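Local coordinates for protein homoserine O-acetyltransferase (Bacillus anthracis str. 'Ames Ancestor', PDB 3I1I) that probably transfers an acetyl group from acetyl-CoA to the hydroxyl of homoserine, a step toward methionine, at residues A53-A58 with C90-C95; I47-S52 with L94-V99. All coordinates share one frame; numbering follows the deposited sequence.

Contact 1. Residues A53-A58 with C90-C95; sequences ATSHAA and CTDNLC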
loop_
_atom_site.group_PDB
_atom_site.type_symbol
_atom_site.label_atom_id
_atom_site.label_comp_id
_atom_site.label_asym_id
_atom_site.label_seq_id
_atom_site.Cartn_x
_atom_site.Cartn_y
_atom_site.Cartn_z
ATOM N N ALA A 53 3.876 17.857 9.152
ATOM C CA ALA A 53 3.864 19.299 9.511
ATOM C C ALA A 53 5.262 19.856 9.843
ATOM O O ALA A 53 6.274 19.294 9.434
ATOM C CB ALA A 53 2.883 19.556 10.665
ATOM N N THR A 54 5.292 20.968 10.576
ATOM C CA THR A 54 6.485 21.753 10.864
ATOM C C THR A 54 6.290 22.481 12.204
ATOM O O THR A 54 5.246 22.357 12.834
ATOM C CB THR A 54 6.763 22.836 9.748
ATOM O OG1 THR A 54 5.829 23.942 9.842
ATOM C CG2 THR A 54 6.692 22.241 8.363
ATOM N N SER A 55 7.278 23.290 12.593
ATOM C CA SER A 55 7.205 24.101 13.809
ATOM C C SER A 55 6.038 25.125 13.821
ATOM O O SER A 55 5.692 25.667 14.869
ATOM C CB SER A 55 8.534 24.851 14.008
ATOM O OG SER A 55 8.664 25.884 13.024
ATOM N N HIS A 56 5.444 25.372 12.657
ATOM C CA HIS A 56 4.424 26.409 12.498
ATOM C C HIS A 56 3.074 26.005 13.048
ATOM O O HIS A 56 2.126 25.761 12.319
ATOM C CB HIS A 56 4.290 26.794 11.016
ATOM C CG HIS A 56 3.671 28.135 10.809
ATOM N ND1 HIS A 56 3.959 29.217 11.622
ATOM C CD2 HIS A 56 2.805 28.584 9.867
ATOM C CE1 HIS A 56 3.266 30.263 11.202
ATOM N NE2 HIS A 56 2.563 29.905 10.135
ATOM N N ALA A 57 3.010 25.923 14.365
ATOM C CA ALA A 57 1.797 25.530 15.058
ATOM C C ALA A 57 0.741 26.640 15.062
ATOM O O ALA A 57 -0.431 26.360 15.238
ATOM C CB ALA A 57 2.124 25.129 16.510
ATOM N N ALA A 58 1.162 27.896 14.943
ATOM C CA ALA A 58 0.207 29.025 15.014
ATOM C C ALA A 58 0.716 30.276 14.310
ATOM O O ALA A 58 1.908 30.425 13.982
ATOM C CB ALA A 58 -0.161 29.346 16.477
ATOM N N CYS A 90 7.379 25.645 19.653
ATOM C CA CYS A 90 7.211 24.517 18.765
ATOM C C CYS A 90 8.422 24.427 17.883
ATOM O O CYS A 90 8.913 25.441 17.427
ATOM C CB CYS A 90 5.970 24.749 17.919
ATOM S SG CYS A 90 5.518 23.293 16.932
ATOM N N THR A 91 8.861 23.215 17.602
ATOM C CA THR A 91 10.113 22.962 16.905
ATOM C C THR A 91 9.905 22.067 15.674
ATOM O O THR A 91 8.945 21.306 15.616
ATOM C CB THR A 91 11.114 22.245 17.866
ATOM O OG1 THR A 91 10.609 20.950 18.199
ATOM C CG2 THR A 91 11.331 23.045 19.174
ATOM N N ASP A 92 10.814 22.137 14.707
ATOM C CA ASP A 92 10.796 21.215 13.585
ATOM C C ASP A 92 11.415 19.851 13.985
ATOM O O ASP A 92 12.492 19.803 14.538
ATOM C CB ASP A 92 11.640 21.735 12.410
ATOM C CG ASP A 92 11.127 23.030 11.798
ATOM O OD1 ASP A 92 9.900 23.229 11.666
ATOM O OD2 ASP A 92 12.009 23.824 11.391
ATOM N N ASN A 93 10.760 18.755 13.627
ATOM C CA ASN A 93 11.268 17.425 13.889
ATOM C C ASN A 93 12.435 17.066 12.968
ATOM O O ASN A 93 12.525 17.558 11.823
ATOM C CB ASN A 93 10.141 16.416 13.714
ATOM C CG ASN A 93 9.035 16.611 14.689
ATOM O OD1 ASN A 93 9.209 17.249 15.727
ATOM N ND2 ASN A 93 7.871 16.040 14.386
ATOM N N LEU A 94 13.338 16.223 13.462
ATOM C CA LEU A 94 14.330 15.562 12.579
ATOM C C LEU A 94 13.669 14.909 11.307
ATOM O O LEU A 94 12.518 14.448 11.359
ATOM C CB LEU A 94 15.057 14.444 13.343
ATOM C CG LEU A 94 16.203 14.713 14.324
ATOM C CD1 LEU A 94 16.482 13.406 15.092
ATOM C CD2 LEU A 94 17.454 15.210 13.559
ATOM N N CYS A 95 14.413 14.881 10.208
ATOM C CA CYS A 95 13.928 14.374 8.935
ATOM C C CYS A 95 12.573 14.959 8.502
ATOM O O CYS A 95 11.749 14.251 7.890
ATOM C CB CYS A 95 13.815 12.864 8.987
ATOM S SG CYS A 95 15.365 12.076 9.413
#
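T54 opens the contact with its hydroxyl turned back on its own chain: OG1 lies between the backbone N and the carbonyl carbon (chi1 74°) and accepts from H56 N, an ST turn that shapes this loop. At S55 the chain meets D92, and a backbone N-H is matched to a buried carboxylate. S55 N donates to D92 OD1 at 2.8 Å, the bond bent only modestly (156°) and using the anti lone pair of that oxygen. The other oxygen, OD2, pairs with K9 and also accepts from I105 N, so the acid is gripped at both ends; K9 in turn bonds S55 OG. S55 CB packs against the backbone of T91, 3.5 Å from T91 C. C90 SG, anti to its own backbone N, comes within 3.1 Å of S55 O. An inverse gamma turn centred on H56 follows, closed by A57 N on S55 O, and A57 CB lies 3.9 Å from C90 SG. The contact thus joins the loop after strand 44-48 to the end of the neighbouring parallel strand 87-91 in the central alpha/beta-hydrolase sheet; A57 also touches strands 24-34 and 75-76, while the T91 side chain points away from the loop and touches L139 of helix 129-142.

Contact 2. Residues I47-S52 with L94-V99; sequences ICHYFS and LCNVQV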
loop_
_atom_site.group_PDB
_atom_site.type_symbol
_atom_site.label_atom_id
_atom_site.label_comp_id
_atom_site.label_asym_id
_atom_site.label_seq_id
_atom_site.Cartn_x
_atom_site.Cartn_y
_atom_site.Cartn_z
ATOM N N ILE A 47 4.793 22.540 22.241
ATOM C CA ILE A 47 3.912 21.888 21.265
ATOM C C ILE A 47 4.799 21.097 20.306
ATOM O O ILE A 47 5.809 21.596 19.814
ATOM C CB ILE A 47 3.168 22.928 20.373
ATOM C CG1 ILE A 47 2.354 23.924 21.203
ATOM C CG2 ILE A 47 2.217 22.246 19.370
ATOM C CD1 ILE A 47 1.282 23.340 22.026
ATOM N N CYS A 48 4.415 19.865 20.016
ATOM C CA CYS A 48 5.174 19.016 19.112
ATOM C C CYS A 48 4.334 18.742 17.878
ATOM O O CYS A 48 3.130 18.472 17.997
ATOM C CB CYS A 48 5.462 17.716 19.800
ATOM S SG CYS A 48 6.294 17.936 21.376
ATOM N N HIS A 49 4.967 18.765 16.709
ATOM C CA HIS A 49 4.238 18.647 15.454
ATOM C C HIS A 49 4.064 17.217 14.917
ATOM O O HIS A 49 4.785 16.305 15.306
ATOM C CB HIS A 49 4.797 19.630 14.415
ATOM C CG HIS A 49 5.993 19.153 13.657
ATOM N ND1 HIS A 49 5.936 18.132 12.732
ATOM C CD2 HIS A 49 7.249 19.654 13.581
ATOM C CE1 HIS A 49 7.123 17.988 12.164
ATOM N NE2 HIS A 49 7.934 18.913 12.650
ATOM N N TYR A 50 3.065 17.036 14.063
ATOM C CA TYR A 50 2.724 15.715 13.542
ATOM C C TYR A 50 3.479 15.430 12.228
ATOM O O TYR A 50 4.170 16.300 11.705
ATOM C CB TYR A 50 1.187 15.528 13.362
ATOM C CG TYR A 50 0.514 16.513 12.451
ATOM C CD1 TYR A 50 0.386 16.252 11.091
ATOM C CD2 TYR A 50 0.032 17.732 12.938
ATOM C CE1 TYR A 50 -0.226 17.173 10.213
ATOM C CE2 TYR A 50 -0.585 18.657 12.092
ATOM C CZ TYR A 50 -0.719 18.353 10.730
ATOM O OH TYR A 50 -1.321 19.235 9.896
ATOM N N PHE A 51 3.300 14.197 11.734
ATOM C CA PHE A 51 4.087 13.564 10.636
ATOM C C PHE A 51 4.578 14.515 9.556
ATOM O O PHE A 51 5.771 14.695 9.388
ATOM C CB PHE A 51 3.251 12.416 9.971
ATOM C CG PHE A 51 4.051 11.515 9.035
ATOM C CD1 PHE A 51 4.485 10.281 9.449
ATOM C CD2 PHE A 51 4.356 11.918 7.743
ATOM C CE1 PHE A 51 5.227 9.477 8.610
ATOM C CE2 PHE A 51 5.102 11.122 6.902
ATOM C CZ PHE A 51 5.534 9.898 7.332
ATOM N N SER A 52 3.656 15.108 8.829
ATOM C CA SER A 52 3.996 15.921 7.647
ATOM C C SER A 52 4.059 17.431 7.906
ATOM O O SER A 52 4.265 18.186 6.962
ATOM C CB SER A 52 2.952 15.678 6.544
ATOM O OG SER A 52 1.667 15.856 7.143
ATOM N N LEU A 94 13.338 16.223 13.462
ATOM C CA LEU A 94 14.330 15.562 12.579
ATOM C C LEU A 94 13.669 14.909 11.307
ATOM O O LEU A 94 12.518 14.448 11.359
ATOM C CB LEU A 94 15.057 14.444 13.343
ATOM C CG LEU A 94 16.203 14.713 14.324
ATOM C CD1 LEU A 94 16.482 13.406 15.092
ATOM C CD2 LEU A 94 17.454 15.210 13.559
ATOM N N CYS A 95 14.413 14.881 10.208
ATOM C CA CYS A 95 13.928 14.374 8.935
ATOM C C CYS A 95 12.573 14.959 8.502
ATOM O O CYS A 95 11.749 14.251 7.890
ATOM C CB CYS A 95 13.815 12.864 8.987
ATOM S SG CYS A 95 15.365 12.076 9.413
ATOM N N ASN A 96 12.355 16.248 8.794
ATOM C CA ASN A 96 11.106 16.881 8.442
ATOM C C ASN A 96 10.869 16.622 6.965
ATOM O O ASN A 96 11.793 16.774 6.163
ATOM C CB ASN A 96 11.136 18.379 8.729
ATOM C CG ASN A 96 9.773 19.015 8.576
ATOM O OD1 ASN A 96 9.328 19.281 7.461
ATOM N ND2 ASN A 96 9.104 19.283 9.701
ATOM N N VAL A 97 9.660 16.217 6.605
ATOM C CA VAL A 97 9.402 15.799 5.225
ATOM C C VAL A 97 9.317 16.977 4.263
ATOM O O VAL A 97 9.672 16.849 3.082
ATOM C CB VAL A 97 8.135 14.909 5.096
ATOM C CG1 VAL A 97 8.241 13.745 6.048
ATOM C CG2 VAL A 97 6.857 15.720 5.333
ATOM N N GLN A 98 8.861 18.120 4.760
ATOM C CA GLN A 98 8.711 19.326 3.940
ATOM C C GLN A 98 10.031 20.009 3.799
ATOM O O GLN A 98 10.146 21.206 4.103
ATOM C CB GLN A 98 7.774 20.313 4.603
ATOM C CG GLN A 98 6.380 19.847 4.698
ATOM C CD GLN A 98 5.481 20.978 5.117
ATOM O OE1 GLN A 98 5.526 22.075 4.523
ATOM N NE2 GLN A 98 4.650 20.738 6.150
ATOM N N VAL A 99 11.028 19.252 3.345
ATOM C CA VAL A 99 12.416 19.721 3.370
ATOM C C VAL A 99 12.652 20.811 2.332
ATOM O O VAL A 99 13.538 21.617 2.507
ATOM C CB VAL A 99 13.446 18.583 3.136
ATOM C CG1 VAL A 99 13.807 18.483 1.658
ATOM C CG2 VAL A 99 14.716 18.863 3.971
HETATM O O HOH W 1 7.469 16.714 8.619
#
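In the alpha/beta-hydrolase fold, the loop after strand 44-48 occupies the place that in many relatives supplies part of the oxyanion hole, and here it is braced against the loop following strand 87-91. Q98 makes the clearest link. From CB its chain leaves with CG beside the backbone N and then runs extended (chi2 -169°). Q98 CG passes 3.5 Å from S52 O, CD lies alongside the same oxygen, and at the tip Q98 NE2 donates to S52 O at 2.7 Å. This bond is fairly straight (161°) and lies in the carbonyl plane. OE1 turns to N101, so both ends of the amide are held and its rotation is fixed.

Beside it V97 supplies the apolar surface: V97 CG2 rests 3.7 Å from S52 CA, while V97 CG1 approaches F51 CE2 obliquely, at 4.2 Å. That ring also meets W280 and helix 277-289, near the putative Ser-His-Asp triad but without touching it.

Deeper in, H49 is clamped through both ring nitrogens. ND1 donates to Y50 O, which lies in the ring plane, and NE2 bonds N93 N, a pattern consistent with a neutral imidazole. N96, its amide plane 65° from that ring, bonds A53 O through ND2; its OD1 accepts from Q98 N, forming an Asx turn. Between the two loops sits a water that donates to F51 O at 2.7 Å and accepts from V97 N at 3.0 Å.

Overall arrangement
Contacts 1 and 2 join the same two chain regions, the segments leaving the neighbouring parallel strands 44-48 and 87-91, and share L94 and C95. Contact 1 is wholly buried, and its polar element is a carboxylate held by two backbone N-H groups and a lysine. Contact 2 is partly buried: its deep side is a histidine fixed by backbone groups, whereas its outer side relies on a neutral amide, a bridging water and apolar packing, close to the putative catalytic machinery. With centres about 5 Å apart, the two are stitched together directly, N93 ND2 probably bonding H49 O at 3.2 Å, while T91 O packs on H49 CD2.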